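Local coordinates for protein modulator of the activity of Ets CG15085-PA (PDB 1SV0) that probably relieves repression by the Ets-family repressor Yan (pokkuri), binding its SAM domain through a SAM domain of its own and so favouring depolymerization, at residues Met52-Asp55 with Met56-Arg60. Sequence-based numbering, arbitrary orientation.
Sequences MSLD and MYLCR
S53 occupies the N-cap position of helix 54-60, and its carbonyl O accepts from M56 N at 2.9 Å. Y57 N is shared between two weak bonds, to S53 O and to L54 O. One residue on, L54 O also accepts from L58 N at 3.0 Å, and C59 N takes D55 O. M56, extended as far as its sulfur (chi2 165°), sets SD beside S53 N, from which it accepts a weak but straight bond, 3.4 Å long. M52, its chain bent at chi3 (-50°), carries CE over the centre of the Y57 ring, 3.4 Å from the centroid, a CH-pi contact; its SD stands further above the same face in a distant Met-aromatic contact. Y69 of helix 65-80 also meets this ring. A water donates to M52 O at 2.7 Å and weakly accepts from Y57 OH. A leucine in place of Y57 would probably leave the M52 methyl without its aromatic face and the water without its hydroxyl partner. M52 SD also lies over one face of the R60 guanidinium, 4.0 Å from NH1. In that group NE bonds to K41 O, NH1 forms a salt bridge with D63 OD1 of the pokkuri chain, and NH2 bonds to G60 O of that chain. The arrangement is a short SAM-domain helix with serine at its N-cap position, packed against the long C-terminal helix and contributing R60 to the Mae–Yan interface.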
loop_
_atom_site.group_PDB
_atom_site.type_symbol
_atom_site.label_atom_id
_atom_site.label_comp_id
_atom_site.label_asym_id
_atom_site.label_seq_id
_atom_site.Cartn_x
_atom_site.Cartn_y
_atom_site.Cartn_z
ATOM N N MET C 52 2.501 -0.206 5.700
ATOM C CA MET C 52 3.415 -1.347 5.639
ATOM C C MET C 52 4.253 -1.604 6.885
ATOM O O MET C 52 4.940 -0.716 7.395
ATOM C CB MET C 52 4.361 -1.230 4.439
ATOM C CG MET C 52 3.686 -1.297 3.076
ATOM S SD MET C 52 4.745 -2.112 1.844
ATOM C CE MET C 52 6.260 -1.235 2.061
ATOM N N SER C 53 4.193 -2.841 7.364
ATOM C CA SER C 53 4.959 -3.254 8.533
ATOM C C SER C 53 6.345 -3.639 8.029
ATOM O O SER C 53 6.525 -3.856 6.830
ATOM C CB SER C 53 4.292 -4.461 9.192
ATOM O OG SER C 53 4.204 -5.539 8.274
ATOM N N LEU C 54 7.323 -3.703 8.931
ATOM C CA LEU C 54 8.686 -4.071 8.553
ATOM C C LEU C 54 8.652 -5.373 7.771
ATOM O O LEU C 54 9.354 -5.539 6.774
ATOM C CB LEU C 54 9.554 -4.255 9.796
ATOM C CG LEU C 54 10.927 -4.900 9.590
ATOM C CD1 LEU C 54 11.786 -4.037 8.669
ATOM C CD2 LEU C 54 11.602 -5.073 10.948
ATOM N N ASP C 55 7.812 -6.286 8.242
ATOM C CA ASP C 55 7.633 -7.600 7.644
ATOM C C ASP C 55 7.308 -7.541 6.150
ATOM O O ASP C 55 7.759 -8.378 5.363
ATOM C CB ASP C 55 6.502 -8.318 8.377
ATOM C CG ASP C 55 6.507 -9.799 8.131
ATOM O OD1 ASP C 55 6.498 -10.206 6.950
ATOM O OD2 ASP C 55 6.521 -10.557 9.126
ATOM N N MET C 56 6.510 -6.551 5.762
ATOM C CA MET C 56 6.117 -6.405 4.371
ATOM C C MET C 56 7.251 -5.851 3.514
ATOM O O MET C 56 7.317 -6.113 2.318
ATOM C CB MET C 56 4.869 -5.531 4.300
ATOM C CG MET C 56 3.717 -6.145 5.098
ATOM S SD MET C 56 2.360 -5.029 5.439
ATOM C CE MET C 56 1.598 -4.959 3.840
ATOM N N TYR C 57 8.153 -5.099 4.135
ATOM C CA TYR C 57 9.306 -4.550 3.429
ATOM C C TYR C 57 10.300 -5.685 3.179
ATOM O O TYR C 57 10.774 -5.877 2.061
ATOM C CB TYR C 57 10.003 -3.475 4.269
ATOM C CG TYR C 57 9.368 -2.109 4.229
ATOM C CD1 TYR C 57 8.339 -1.765 5.105
ATOM C CD2 TYR C 57 9.833 -1.137 3.344
ATOM C CE1 TYR C 57 7.790 -0.481 5.110
ATOM C CE2 TYR C 57 9.294 0.150 3.336
ATOM C CZ TYR C 57 8.274 0.471 4.225
ATOM O OH TYR C 57 7.760 1.747 4.240
ATOM N N LEU C 58 10.609 -6.434 4.236
ATOM C CA LEU C 58 11.555 -7.544 4.151
ATOM C C LEU C 58 11.107 -8.596 3.156
ATOM O O LEU C 58 11.929 -9.229 2.491
ATOM C CB LEU C 58 11.732 -8.186 5.521
ATOM C CG LEU C 58 12.353 -7.283 6.584
ATOM C CD1 LEU C 58 12.355 -8.000 7.917
ATOM C CD2 LEU C 58 13.770 -6.911 6.168
ATOM N N CYS C 59 9.794 -8.774 3.053
ATOM C CA CYS C 59 9.221 -9.749 2.137
ATOM C C CYS C 59 9.564 -9.389 0.692
ATOM O O CYS C 59 9.820 -10.259 -0.143
ATOM C CB CYS C 59 7.702 -9.784 2.313
ATOM S SG CYS C 59 6.867 -10.937 1.228
ATOM N N ARG C 60 9.577 -8.094 0.411
ATOM C CA ARG C 60 9.868 -7.599 -0.922
ATOM C C ARG C 60 11.376 -7.462 -1.128
ATOM O O ARG C 60 11.906 -7.815 -2.174
ATOM C CB ARG C 60 9.168 -6.246 -1.111
ATOM C CG ARG C 60 7.772 -6.212 -0.475
ATOM C CD ARG C 60 7.149 -4.819 -0.488
ATOM N NE ARG C 60 5.885 -4.794 -1.220
ATOM C CZ ARG C 60 4.747 -5.313 -0.767
ATOM N NH1 ARG C 60 4.709 -5.892 0.425
ATOM N NH2 ARG C 60 3.657 -5.275 -1.515
HETATM O O HOH W 1 5.857 1.770 7.073
#